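Local coordinates for protein beta-galactosidase (Trichoderma reesei, PDB 3OG2) that probably hydrolyses terminal, non-reducing beta-D-galactose residues of beta-D-galactosides, as a TIM-barrel enzyme of glycoside hydrolase family 35, at residues 28-33 / 270-274; 38-42 / 374-378; 850-856 / 994-999; 827-833 / 999-1003. All coordinates share one frame; numbering follows the deposited sequence. Where two conformers were deposited one is given.

How the interactions relate
The four contacts form two pairs far apart in the structure. Interactions 1 and 2 lie with their centres about 10 Å apart and meet directly: Asp29 OD2 forms a 2.8 Å salt bridge with Arg39 NH2, and Ser32 packs on Ile376, so the hairpin turn of one contact rests on the strand and helix of the other. Interactions 3 and 4, about 12 Å apart between centres, share Arg999 and both fasten the C-terminal tail, 994-999 first and 999-1003 after it. Between the pairs, centres are about 52 to 55 Å apart and nothing touches. All four lie away from the residues that bind galactose.

Interaction 1. Residues 28-33 / 270-274; sequences WDEHSL and PSTPF
Trp28 sets CG between its backbone N and carbonyl carbon (chi1 66°), while Thr272 holds CG2 anti to its own carbonyl carbon; the two side chains therefore run side by side in the same direction, with Thr272 CG2 3.6 Å from Trp28 NE1. Ser271 O reaches the edge of the indole, near its plane. Pro273 fills the middle of the contact. Its ring lies against the bend of the 28-33 backbone, CG 3.4 Å from Ser32 C and CD 3.2 Å from Asp29 O. Proline suits this place: it is compact, and Pro273 N, 3.4 Å from Asp29 O, has no hydrogen to share, so no N-H bond forms there. The bend is kept in shape by an Asx turn, in which Asp29 OD1 accepts from His31 N at 2.9 Å, from above the carboxylate plane, and also from Ser32 N. Asp29 OD2 is paired with Arg39. Polar linkage across the contact runs through water, one molecule donating to Glu30 O (2.9 Å) and accepting from Phe274 N (2.8 Å). Residues 28-33 turn between the antiparallel strands 26-28 and 33-35. The loop 270-274 carries the chain from helix 261-268 into strand 275-280 of the TIM barrel.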
loop_
_atom_site.group_PDB
_atom_site.type_symbol
_atom_site.label_atom_id
_atom_site.label_comp_id
_atom_site.label_asym_id
_atom_site.label_seq_id
_atom_site.Cartn_x
_atom_site.Cartn_y
_atom_site.Cartn_z
ATOM N N TRP A 28 25.874 -8.754 5.987
ATOM C CA TRP A 28 25.256 -8.181 7.185
ATOM C C TRP A 28 26.171 -8.483 8.379
ATOM O O TRP A 28 26.945 -9.440 8.328
ATOM C CB TRP A 28 23.811 -8.706 7.454
ATOM C CG TRP A 28 23.853 -10.186 7.788
ATOM C CD1 TRP A 28 23.996 -10.753 9.030
ATOM C CD2 TRP A 28 23.775 -11.257 6.830
ATOM N NE1 TRP A 28 24.031 -12.102 8.941
ATOM C CE2 TRP A 28 23.890 -12.444 7.608
ATOM C CE3 TRP A 28 23.623 -11.365 5.432
ATOM C CZ2 TRP A 28 23.853 -13.697 7.033
ATOM C CZ3 TRP A 28 23.610 -12.641 4.911
ATOM C CH2 TRP A 28 23.724 -13.791 5.686
ATOM N N ASP A 29 25.956 -7.735 9.454
ATOM C CA ASP A 29 26.439 -8.165 10.752
ATOM C C ASP A 29 25.454 -7.754 11.826
ATOM O O ASP A 29 24.239 -7.542 11.517
ATOM C CB ASP A 29 27.858 -7.608 10.935
ATOM C CG ASP A 29 27.959 -6.116 11.110
ATOM O OD1 ASP A 29 26.911 -5.393 11.161
ATOM O OD2 ASP A 29 29.093 -5.594 11.207
ATOM N N GLU A 30 25.867 -7.661 13.071
ATOM C CA GLU A 30 24.923 -7.372 14.146
ATOM C C GLU A 30 24.279 -6.010 13.948
ATOM O O GLU A 30 23.190 -5.826 14.519
ATOM C CB GLU A 30 25.621 -7.379 15.513
ATOM C CG GLU A 30 26.298 -8.637 15.913
ATOM C CD GLU A 30 27.743 -8.753 15.468
ATOM O OE1 GLU A 30 28.239 -8.189 14.466
ATOM O OE2 GLU A 30 28.415 -9.514 16.193
ATOM N N HIS A 31 24.957 -5.099 13.234
ATOM C CA HIS A 31 24.465 -3.704 13.204
ATOM C C HIS A 31 23.652 -3.334 11.996
ATOM O O HIS A 31 22.715 -2.554 12.095
ATOM C CB HIS A 31 25.657 -2.731 13.292
ATOM C CG HIS A 31 26.566 -3.058 14.432
ATOM N ND1 HIS A 31 26.145 -3.031 15.719
ATOM C CD2 HIS A 31 27.869 -3.429 14.413
ATOM C CE1 HIS A 31 27.185 -3.359 16.508
ATOM N NE2 HIS A 31 28.238 -3.608 15.719
ATOM N N SER A 32 24.020 -3.887 10.824
ATOM C CA SER A 32 23.357 -3.437 9.576
ATOM C C SER A 32 23.632 -4.403 8.458
ATOM O O SER A 32 24.542 -5.243 8.495
ATOM C CB SER A 32 23.835 -2.031 9.174
ATOM O OG SER A 32 25.173 -2.058 8.681
ATOM N N LEU A 33 22.830 -4.227 7.404
ATOM C CA LEU A 33 23.229 -4.690 6.081
ATOM C C LEU A 33 24.408 -3.908 5.572
ATOM O O LEU A 33 24.661 -2.745 5.937
ATOM C CB LEU A 33 21.970 -4.499 5.197
ATOM C CG LEU A 33 21.704 -5.525 4.155
ATOM C CD1 LEU A 33 21.335 -6.858 4.832
ATOM C CD2 LEU A 33 20.608 -5.083 3.232
ATOM N N PRO A 270 20.854 -11.876 17.937
ATOM C CA PRO A 270 21.808 -10.774 18.152
ATOM C C PRO A 270 22.855 -10.654 17.046
ATOM O O PRO A 270 23.501 -9.607 16.907
ATOM C CB PRO A 270 22.493 -11.156 19.497
ATOM C CG PRO A 270 22.300 -12.644 19.606
ATOM C CD PRO A 270 20.943 -12.963 18.973
ATOM N N SER A 271 22.996 -11.674 16.211
ATOM C CA SER A 271 24.019 -11.659 15.161
ATOM C C SER A 271 23.567 -10.948 13.883
ATOM O O SER A 271 24.403 -10.778 12.956
ATOM C CB SER A 271 24.446 -13.091 14.811
ATOM O OG SER A 271 23.391 -13.787 14.139
ATOM N N THR A 272 22.264 -10.546 13.821
ATOM C CA THR A 272 21.754 -9.963 12.569
ATOM C C THR A 272 21.089 -8.635 12.857
ATOM O O THR A 272 20.755 -8.315 14.010
ATOM C CB THR A 272 20.804 -10.954 11.855
ATOM O OG1 THR A 272 19.708 -11.324 12.711
ATOM C CG2 THR A 272 21.493 -12.248 11.470
ATOM N N PRO A 273 20.909 -7.806 11.842
ATOM C CA PRO A 273 20.387 -6.460 12.121
ATOM C C PRO A 273 18.980 -6.464 12.636
ATOM O O PRO A 273 18.147 -7.226 12.158
ATOM C CB PRO A 273 20.437 -5.827 10.715
ATOM C CG PRO A 273 21.442 -6.599 9.933
ATOM C CD PRO A 273 21.284 -8.026 10.432
ATOM N N PHE A 274 18.694 -5.568 13.564
ATOM C CA PHE A 274 17.297 -5.436 14.014
ATOM C C PHE A 274 16.428 -4.952 12.852
ATOM O O PHE A 274 16.639 -3.883 12.295
ATOM C CB PHE A 274 17.212 -4.524 15.225
ATOM C CG PHE A 274 15.768 -4.302 15.693
ATOM C CD1 PHE A 274 14.815 -5.302 15.684
ATOM C CD2 PHE A 274 15.434 -3.002 16.123
ATOM C CE1 PHE A 274 13.478 -5.007 16.047
ATOM C CE2 PHE A 274 14.124 -2.735 16.489
ATOM C CZ PHE A 274 13.156 -3.734 16.459
HETATM O O HOH W 1 22.133 -7.227 16.555
HETATM O O HOH W 2 20.830 -4.127 14.660
#

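Interaction 2. Residues 38-42 / 374-378; sequences ERVVI and GYITA
Val41 CG2 and Ile376 CG1 meet at 3.5 Å in the tight, buried half of this contact, the two side chains sliding past each other in opposite directions. With CG1 anti to the backbone N (chi1 174°), Val41 places CG2 where it also touches the edge of the Tyr375 ring, 3.8 Å from CD2 of that tyrosine. Ile376 reaches further along the strand, its CD1 lying 3.8 Å from the carbonyl carbon of Val40. Branched aliphatic residues suit a meeting where no hydrogen bond crosses and the fit rests on apolar contact. The strand is part of 38-47, which runs parallel to both 72-76 and 318-321 in the TIM barrel; the weakly bonded helix 374-377 leads on to strand 379-380 at the margin of the next, antiparallel sheet. Tyr375 OH is tied to Val316 O, just ahead of barrel strand 318-321. Toward Arg39 and Thr377, both partly exposed, the packing is more open. The guanidinium of Arg39 is held from the neighbouring turn, NH2 in a salt bridge with Asp29 OD2 and NH1 bonded to Ser32 OG, while Thr377 CG2 sits over one of its faces, 3.8 Å from Arg39 NE, with the two side chains at about a right angle. A leucine in place of Arg39 would probably leave the carboxylate of Asp29 without its positive mate and the methyl of Thr377 without the flat group beneath it. The arginine stretches out straight from CG to NE, which brings Arg39 CD to 3.9 Å from Ile376 CG2.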
loop_
_atom_site.group_PDB
_atom_site.type_symbol
_atom_site.label_atom_id
_atom_site.label_comp_id
_atom_site.label_asym_id
_atom_site.label_seq_id
_atom_site.Cartn_x
_atom_site.Cartn_y
_atom_site.Cartn_z
ATOM N N GLU A 38 29.182 -1.166 1.810
ATOM C CA GLU A 38 28.831 0.056 2.498
ATOM C C GLU A 38 27.752 -0.256 3.525
ATOM O O GLU A 38 26.706 -0.806 3.135
ATOM C CB GLU A 38 28.271 1.086 1.478
ATOM C CG GLU A 38 27.872 2.396 2.152
ATOM C CD GLU A 38 27.141 3.375 1.261
ATOM O OE1 GLU A 38 26.721 3.053 0.132
ATOM O OE2 GLU A 38 27.008 4.555 1.700
ATOM N N ARG A 39 27.964 0.113 4.779
ATOM C CA ARG A 39 26.870 -0.005 5.747
ATOM C C ARG A 39 25.723 0.910 5.348
ATOM O O ARG A 39 25.978 2.060 4.922
ATOM C CB ARG A 39 27.313 0.438 7.146
ATOM C CG ARG A 39 28.230 -0.569 7.847
ATOM C CD ARG A 39 28.308 -0.117 9.306
ATOM N NE ARG A 39 29.168 -1.030 10.074
ATOM C CZ ARG A 39 28.804 -2.208 10.559
ATOM N NH1 ARG A 39 27.543 -2.676 10.335
ATOM N NH2 ARG A 39 29.702 -2.909 11.249
ATOM N N VAL A 40 24.496 0.466 5.544
ATOM C CA VAL A 40 23.335 1.287 5.170
ATOM C C VAL A 40 22.230 1.048 6.180
ATOM O O VAL A 40 22.110 -0.049 6.740
ATOM C CB VAL A 40 22.927 0.986 3.728
ATOM C CG1 VAL A 40 22.591 -0.509 3.520
ATOM C CG2 VAL A 40 21.735 1.839 3.269
ATOM N N VAL A 41 21.416 2.063 6.428
ATOM C CA VAL A 41 20.137 1.906 7.085
ATOM C C VAL A 41 19.147 1.636 5.963
ATOM O O VAL A 41 18.951 2.537 5.103
ATOM C CB VAL A 41 19.725 3.140 7.900
ATOM C CG1 VAL A 41 18.286 2.962 8.439
ATOM C CG2 VAL A 41 20.693 3.413 9.017
ATOM N N ILE A 42 18.556 0.453 5.895
ATOM C CA ILE A 42 17.509 0.181 4.895
ATOM C C ILE A 42 16.210 0.792 5.417
ATOM O O ILE A 42 15.705 0.423 6.491
ATOM C CB ILE A 42 17.361 -1.325 4.671
ATOM C CG1 ILE A 42 18.628 -1.921 4.043
ATOM C CG2 ILE A 42 16.091 -1.622 3.873
ATOM C CD1 ILE A 42 18.899 -1.359 2.646
ATOM N N GLY A 374 26.556 7.231 11.902
ATOM C CA GLY A 374 26.910 6.932 13.255
ATOM C C GLY A 374 25.753 6.311 13.981
ATOM O O GLY A 374 25.949 5.623 15.003
ATOM N N TYR A 375 24.543 6.499 13.496
ATOM C CA TYR A 375 23.394 5.804 14.108
ATOM C C TYR A 375 23.543 4.290 14.054
ATOM O O TYR A 375 23.121 3.545 14.950
ATOM C CB TYR A 375 22.123 6.269 13.388
ATOM C CG TYR A 375 20.902 5.385 13.634
ATOM C CD1 TYR A 375 20.135 5.503 14.782
ATOM C CD2 TYR A 375 20.525 4.431 12.677
ATOM C CE1 TYR A 375 19.032 4.707 15.008
ATOM C CE2 TYR A 375 19.414 3.630 12.873
ATOM C CZ TYR A 375 18.671 3.766 14.051
ATOM O OH TYR A 375 17.566 3.013 14.297
ATOM N N ILE A 376 24.158 3.769 13.006
ATOM C CA ILE A 376 24.236 2.337 12.807
ATOM C C ILE A 376 25.090 1.690 13.855
ATOM O O ILE A 376 24.785 0.569 14.295
ATOM C CB ILE A 376 24.791 2.017 11.422
ATOM C CG1 ILE A 376 23.836 2.507 10.340
ATOM C CG2 ILE A 376 25.025 0.506 11.345
ATOM C CD1 ILE A 376 24.394 2.462 8.938
ATOM N N THR A 377 26.188 2.384 14.249
ATOM C CA THR A 377 27.078 1.598 15.138
ATOM C C THR A 377 26.956 2.073 16.574
ATOM O O THR A 377 27.658 1.490 17.409
ATOM C CB THR A 377 28.502 1.665 14.604
ATOM O OG1 THR A 377 28.753 3.073 14.428
ATOM C CG2 THR A 377 28.667 0.936 13.265
ATOM N N ALA A 378 26.085 3.024 16.854
ATOM C CA ALA A 378 25.771 3.406 18.247
ATOM C C ALA A 378 25.044 2.236 18.874
ATOM O O ALA A 378 24.297 1.505 18.205
ATOM C CB ALA A 378 24.948 4.679 18.282
#

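Interaction 3. Residues 850-856 / 994-999; sequences QGFHLPS and PHFKKR
Phe996 N donates to Pro855 O at 2.8 Å and a nearly straight 175°, in the carbonyl plane, the one direct hydrogen bond between the two backbones. It joins the C-terminal tail to a loop of the second all-beta domain, where helix 846-850 ends in a Schellman motif at Gly851 (phi 85°) and a type I beta turn follows to Leu854. Phe996, with CG anti to its backbone N (chi1 169°), lays its ring beside this turn. Carbonyl oxygens meet the ring edge near its plane, Gly851 O 3.3 Å from Phe996 CD1 and Gln850 O 3.4 Å from Phe996 CE1, as suits the slightly positive rim of an aromatic ring. Phe996 CE1 also comes to the edge of the Phe852 ring, 3.9 Å from Phe852 CD1. At the far end Pro855 CB makes a CH-pi contact over a face of the His995 ring, 3.9 Å from its centroid; the proline also packs on Trp955 of strand 953-962. Arg999, extended from CG to NE, lays one guanidinium face on Gly851, whose CA is 3.7 Å above its plane. A beta carbon at Gly851 would point into that group, so glycine fits here both for its backbone angles and for its lack of bulk. Arg999 NH2 pairs with Glu842, and NH1 bonds Arg849 O. An alanine in place of Arg999 would probably leave Glu842 without this positive mate and Gly851 without the flat group against its CA. A water ties the same ends together, donating to Gln850 O (2.8 Å) and accepting from Arg999 N (2.9 Å).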
loop_
_atom_site.group_PDB
_atom_site.type_symbol
_atom_site.label_atom_id
_atom_site.label_comp_id
_atom_site.label_asym_id
_atom_site.label_seq_id
_atom_site.Cartn_x
_atom_site.Cartn_y
_atom_site.Cartn_z
ATOM N N GLN A 850 -20.547 -12.376 -21.168
ATOM C CA GLN A 850 -20.599 -12.070 -22.595
ATOM C C GLN A 850 -19.454 -11.139 -23.001
ATOM O O GLN A 850 -19.227 -10.953 -24.196
ATOM C CB GLN A 850 -21.901 -11.335 -22.942
ATOM C CG GLN A 850 -23.159 -12.135 -22.523
ATOM C CD GLN A 850 -23.444 -13.109 -23.672
ATOM O OE1 GLN A 850 -23.705 -12.716 -24.822
ATOM N NE2 GLN A 850 -23.323 -14.370 -23.403
ATOM N N GLY A 851 -18.750 -10.538 -22.053
ATOM C CA GLY A 851 -17.729 -9.560 -22.437
ATOM C C GLY A 851 -18.315 -8.163 -22.645
ATOM O O GLY A 851 -17.614 -7.313 -23.210
ATOM N N PHE A 852 -19.564 -7.918 -22.229
ATOM C CA PHE A 852 -20.207 -6.624 -22.495
ATOM C C PHE A 852 -19.618 -5.502 -21.668
ATOM O O PHE A 852 -19.894 -4.346 -21.987
ATOM C CB PHE A 852 -21.710 -6.658 -22.251
ATOM C CG PHE A 852 -22.486 -7.517 -23.230
ATOM C CD1 PHE A 852 -21.918 -7.960 -24.419
ATOM C CD2 PHE A 852 -23.788 -7.885 -22.925
ATOM C CE1 PHE A 852 -22.682 -8.748 -25.305
ATOM C CE2 PHE A 852 -24.563 -8.614 -23.816
ATOM C CZ PHE A 852 -24.001 -9.049 -25.006
ATOM N N HIS A 853 -18.791 -5.760 -20.669
ATOM C CA HIS A 853 -18.032 -4.768 -19.947
ATOM C C HIS A 853 -16.795 -4.286 -20.684
ATOM O O HIS A 853 -16.108 -3.374 -20.172
ATOM C CB HIS A 853 -17.597 -5.347 -18.580
ATOM C CG HIS A 853 -16.759 -6.572 -18.727
ATOM N ND1 HIS A 853 -15.418 -6.707 -18.424
ATOM C CD2 HIS A 853 -17.210 -7.768 -19.167
ATOM C CE1 HIS A 853 -15.082 -7.988 -18.696
ATOM N NE2 HIS A 853 -16.167 -8.605 -19.155
ATOM N N LEU A 854 -16.461 -4.877 -21.807
ATOM C CA LEU A 854 -15.236 -4.518 -22.494
ATOM C C LEU A 854 -15.407 -3.297 -23.382
ATOM O O LEU A 854 -16.547 -2.958 -23.721
ATOM C CB LEU A 854 -14.717 -5.717 -23.326
ATOM C CG LEU A 854 -14.381 -6.955 -22.480
ATOM C CD1 LEU A 854 -14.147 -8.145 -23.411
ATOM C CD2 LEU A 854 -13.192 -6.690 -21.604
ATOM N N PRO A 855 -14.318 -2.613 -23.717
ATOM C CA PRO A 855 -14.454 -1.402 -24.551
ATOM C C PRO A 855 -15.144 -1.719 -25.867
ATOM O O PRO A 855 -14.997 -2.794 -26.469
ATOM C CB PRO A 855 -13.017 -0.985 -24.795
ATOM C CG PRO A 855 -12.284 -1.512 -23.600
ATOM C CD PRO A 855 -12.946 -2.817 -23.227
ATOM N N SER A 856 -15.896 -0.739 -26.363
ATOM C CA SER A 856 -16.608 -0.861 -27.647
ATOM C C SER A 856 -17.566 -2.057 -27.680
ATOM O O SER A 856 -17.515 -2.973 -28.511
ATOM C CB SER A 856 -15.606 -0.987 -28.803
ATOM O OG SER A 856 -14.796 0.145 -28.898
ATOM N N PRO A 994 -7.746 -5.244 -24.371
ATOM C CA PRO A 994 -8.547 -5.638 -25.528
ATOM C C PRO A 994 -9.987 -5.164 -25.480
ATOM O O PRO A 994 -10.625 -5.114 -24.439
ATOM C CB PRO A 994 -8.512 -7.170 -25.424
ATOM C CG PRO A 994 -7.110 -7.360 -24.925
ATOM C CD PRO A 994 -7.048 -6.393 -23.758
ATOM N N HIS A 995 -10.470 -4.813 -26.685
ATOM C CA HIS A 995 -11.861 -4.423 -26.811
ATOM C C HIS A 995 -12.771 -5.635 -26.911
ATOM O O HIS A 995 -12.303 -6.778 -27.084
ATOM C CB HIS A 995 -11.994 -3.617 -28.097
ATOM C CG HIS A 995 -11.313 -2.290 -28.021
ATOM N ND1 HIS A 995 -10.291 -1.836 -27.236
ATOM C CD2 HIS A 995 -11.668 -1.210 -28.778
ATOM C CE1 HIS A 995 -10.011 -0.575 -27.490
ATOM N NE2 HIS A 995 -10.848 -0.174 -28.437
ATOM N N PHE A 996 -14.086 -5.372 -26.819
ATOM C CA PHE A 996 -15.042 -6.453 -26.986
ATOM C C PHE A 996 -14.816 -7.209 -28.287
ATOM O O PHE A 996 -14.654 -6.592 -29.331
ATOM C CB PHE A 996 -16.457 -5.866 -26.935
ATOM C CG PHE A 996 -17.510 -6.896 -27.364
ATOM C CD1 PHE A 996 -17.979 -7.820 -26.457
ATOM C CD2 PHE A 996 -18.021 -6.924 -28.651
ATOM C CE1 PHE A 996 -18.907 -8.780 -26.806
ATOM C CE2 PHE A 996 -18.912 -7.898 -29.015
ATOM C CZ PHE A 996 -19.394 -8.834 -28.104
ATOM N N LYS A 997 -14.936 -8.518 -28.233
ATOM C CA LYS A 997 -15.018 -9.425 -29.363
ATOM C C LYS A 997 -16.017 -10.486 -28.940
ATOM O O LYS A 997 -15.973 -10.991 -27.829
ATOM C CB LYS A 997 -13.686 -10.095 -29.669
ATOM C CG LYS A 997 -12.728 -9.347 -30.572
ATOM C CD LYS A 997 -11.323 -9.905 -30.378
ATOM C CE LYS A 997 -11.282 -11.399 -30.680
ATOM N NZ LYS A 997 -10.532 -11.673 -31.951
ATOM N N LYS A 998 -16.924 -10.847 -29.828
ATOM C CA LYS A 998 -17.907 -11.858 -29.536
ATOM C C LYS A 998 -17.243 -13.143 -29.048
ATOM O O LYS A 998 -16.297 -13.663 -29.656
ATOM C CB LYS A 998 -18.683 -12.086 -30.827
ATOM C CG LYS A 998 -19.589 -13.277 -30.659
ATOM C CD LYS A 998 -20.897 -12.830 -30.058
ATOM C CE LYS A 998 -21.889 -13.962 -30.358
ATOM N NZ LYS A 998 -23.034 -13.854 -29.424
ATOM N N ARG A 999 -17.728 -13.633 -27.897
ATOM C CA ARG A 999 -17.097 -14.832 -27.312
ATOM C C ARG A 999 -17.768 -16.118 -27.776
ATOM O O ARG A 999 -18.997 -16.309 -27.631
ATOM C CB ARG A 999 -17.235 -14.775 -25.784
ATOM C CG ARG A 999 -16.385 -13.592 -25.241
ATOM C CD ARG A 999 -16.577 -13.482 -23.740
ATOM N NE ARG A 999 -15.559 -12.572 -23.204
ATOM C CZ ARG A 999 -15.331 -12.417 -21.901
ATOM N NH1 ARG A 999 -16.061 -13.076 -21.001
ATOM N NH2 ARG A 999 -14.379 -11.621 -21.510
HETATM O O HOH W 3 -19.866 -12.425 -26.431
HETATM O O HOH W 4 -15.207 -4.093 -29.939
#

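Interaction 4. Residues 827-833 / 999-1003; sequences LGGEDYR and RHGAY
Arg833 and Arg999 slide past each other in opposite directions, their guanidinium planes 29° apart. Arg833 follows a type II' beta turn (Gly828 to Asp831), and Arg999 opens a type II turn that runs to Ala1002; Gly829 and Gly1001 take the positive phi angles that glycine tolerates. Arg833 bends at chi2 (-61°) and turns its end toward His1000 O, gripping that one oxygen with two nitrogens, NH1 at 3.0 Å and NH2 at 2.8 Å. The oxygen lies in the guanidinium plane, which fixes how the group is rotated. Over one face of that plane sits Leu827 CD2, 3.7 Å above it. Arg833 CB in turn covers a face of Arg999, on the side opposite Gly851, so that guanidinium is sandwiched. Two like charges lie close here, but Arg999 is paired with Glu842, which probably eases their repulsion. Leu827, its CG anti to the backbone N (chi1 -177°), parts its methyls over the tail: CD2 is 3.9 Å from Ala1002 CB, while CD1 is 3.4 Å from Tyr1003 CE2. A branched, apolar side chain suits this spot between an arginine plane and a tyrosine ring. Tyr1003 ends the chain, its terminal carboxylate held by Arg849 and its hydroxyl bonded to Thr824. A water completes the join, 2.8 Å from Gly828 N and 2.7 Å from Tyr1003 OH.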
loop_
_atom_site.group_PDB
_atom_site.type_symbol
_atom_site.label_atom_id
_atom_site.label_comp_id
_atom_site.label_asym_id
_atom_site.label_seq_id
_atom_site.Cartn_x
_atom_site.Cartn_y
_atom_site.Cartn_z
ATOM N N LEU A 827 -17.024 -16.845 -17.099
ATOM C CA LEU A 827 -17.077 -17.768 -18.225
ATOM C C LEU A 827 -15.743 -18.496 -18.383
ATOM O O LEU A 827 -14.693 -17.850 -18.513
ATOM C CB LEU A 827 -17.398 -16.993 -19.505
ATOM C CG LEU A 827 -17.563 -17.888 -20.756
ATOM C CD1 LEU A 827 -18.795 -18.745 -20.626
ATOM C CD2 LEU A 827 -17.687 -16.987 -22.006
ATOM N N GLY A 828 -15.809 -19.840 -18.450
ATOM C CA GLY A 828 -14.586 -20.602 -18.649
ATOM C C GLY A 828 -13.948 -21.058 -17.356
ATOM O O GLY A 828 -13.089 -21.934 -17.374
ATOM N N GLY A 829 -14.318 -20.414 -16.216
ATOM C CA GLY A 829 -13.668 -20.750 -14.952
ATOM C C GLY A 829 -12.164 -20.542 -15.022
ATOM O O GLY A 829 -11.704 -19.408 -15.300
ATOM N N GLU A 830 -11.359 -21.584 -14.755
ATOM C CA GLU A 830 -9.908 -21.468 -14.802
ATOM C C GLU A 830 -9.426 -21.302 -16.228
ATOM O O GLU A 830 -8.286 -20.811 -16.380
ATOM C CB GLU A 830 -9.236 -22.704 -14.155
ATOM C CG GLU A 830 -9.533 -22.649 -12.642
ATOM C CD GLU A 830 -9.395 -23.954 -11.921
ATOM O OE1 GLU A 830 -8.989 -25.003 -12.482
ATOM O OE2 GLU A 830 -9.711 -23.962 -10.711
ATOM N N ASP A 831 -10.220 -21.670 -17.221
ATOM C CA ASP A 831 -9.922 -21.277 -18.628
ATOM C C ASP A 831 -10.531 -19.894 -18.839
ATOM O O ASP A 831 -11.423 -19.704 -19.690
ATOM C CB ASP A 831 -10.473 -22.324 -19.576
ATOM C CG ASP A 831 -9.765 -23.640 -19.363
ATOM O OD1 ASP A 831 -8.530 -23.695 -19.415
ATOM O OD2 ASP A 831 -10.443 -24.644 -19.112
ATOM N N TYR A 832 -10.074 -18.919 -18.045
ATOM C CA TYR A 832 -10.742 -17.607 -18.057
ATOM C C TYR A 832 -10.526 -16.896 -19.372
ATOM O O TYR A 832 -9.546 -17.104 -20.110
ATOM C CB TYR A 832 -10.256 -16.785 -16.851
ATOM C CG TYR A 832 -8.764 -16.550 -16.789
ATOM C CD1 TYR A 832 -7.926 -17.497 -16.172
ATOM C CD2 TYR A 832 -8.204 -15.394 -17.295
ATOM C CE1 TYR A 832 -6.559 -17.302 -16.087
ATOM C CE2 TYR A 832 -6.826 -15.167 -17.223
ATOM C CZ TYR A 832 -6.015 -16.134 -16.623
ATOM O OH TYR A 832 -4.649 -15.894 -16.543
ATOM N N ARG A 833 -11.451 -16.026 -19.751
ATOM C CA ARG A 833 -11.455 -15.492 -21.114
ATOM C C ARG A 833 -10.582 -14.280 -21.306
ATOM O O ARG A 833 -10.195 -13.997 -22.453
ATOM C CB ARG A 833 -12.901 -15.174 -21.520
ATOM C CG ARG A 833 -13.781 -16.401 -21.640
ATOM C CD ARG A 833 -13.268 -17.378 -22.706
ATOM N NE ARG A 833 -14.226 -18.463 -22.925
ATOM C CZ ARG A 833 -15.015 -18.577 -23.969
ATOM N NH1 ARG A 833 -14.978 -17.668 -24.936
ATOM N NH2 ARG A 833 -15.846 -19.626 -24.029
ATOM N N ARG A 999 -17.728 -13.633 -27.897
ATOM C CA ARG A 999 -17.097 -14.832 -27.312
ATOM C C ARG A 999 -17.768 -16.118 -27.776
ATOM O O ARG A 999 -18.997 -16.309 -27.631
ATOM C CB ARG A 999 -17.235 -14.775 -25.784
ATOM C CG ARG A 999 -16.385 -13.592 -25.241
ATOM C CD ARG A 999 -16.577 -13.482 -23.740
ATOM N NE ARG A 999 -15.559 -12.572 -23.204
ATOM C CZ ARG A 999 -15.331 -12.417 -21.901
ATOM N NH1 ARG A 999 -16.061 -13.076 -21.001
ATOM N NH2 ARG A 999 -14.379 -11.621 -21.510
ATOM N N HIS A 1000 -16.978 -17.023 -28.330
ATOM C CA HIS A 1000 -17.525 -18.316 -28.761
ATOM C C HIS A 1000 -17.808 -19.128 -27.501
ATOM O O HIS A 1000 -17.038 -19.142 -26.502
ATOM C CB HIS A 1000 -16.563 -18.994 -29.727
ATOM C CG HIS A 1000 -16.346 -18.240 -31.030
ATOM N ND1 HIS A 1000 -16.317 -18.838 -32.263
ATOM C CD2 HIS A 1000 -16.109 -16.928 -31.290
ATOM C CE1 HIS A 1000 -16.088 -17.936 -33.230
ATOM N NE2 HIS A 1000 -15.963 -16.745 -32.667
ATOM N N GLY A 1001 -18.922 -19.831 -27.519
ATOM C CA GLY A 1001 -19.251 -20.684 -26.379
ATOM C C GLY A 1001 -19.836 -19.926 -25.221
ATOM O O GLY A 1001 -20.013 -20.518 -24.160
ATOM N N ALA A 1002 -20.120 -18.629 -25.354
ATOM C CA ALA A 1002 -20.671 -17.923 -24.216
ATOM C C ALA A 1002 -22.094 -18.367 -23.925
ATOM O O ALA A 1002 -22.790 -18.979 -24.753
ATOM C CB ALA A 1002 -20.650 -16.431 -24.503
ATOM N N TYR A 1003 -22.521 -18.044 -22.715
ATOM C CA TYR A 1003 -23.867 -18.359 -22.240
ATOM C C TYR A 1003 -24.237 -17.304 -21.179
ATOM O O TYR A 1003 -23.312 -16.589 -20.757
ATOM C CB TYR A 1003 -23.970 -19.804 -21.712
ATOM C CG TYR A 1003 -23.050 -20.118 -20.577
ATOM C CD1 TYR A 1003 -23.282 -19.734 -19.265
ATOM C CD2 TYR A 1003 -21.911 -20.844 -20.815
ATOM C CE1 TYR A 1003 -22.440 -20.032 -18.220
ATOM C CE2 TYR A 1003 -21.028 -21.166 -19.790
ATOM C CZ TYR A 1003 -21.310 -20.751 -18.495
ATOM O OH TYR A 1003 -20.427 -21.038 -17.480
ATOM O OXT TYR A 1003 -25.463 -17.229 -20.641
HETATM O O HOH W 5 -17.830 -21.705 -18.059
HETATM O O HOH W 6 -12.019 -11.122 -23.166
#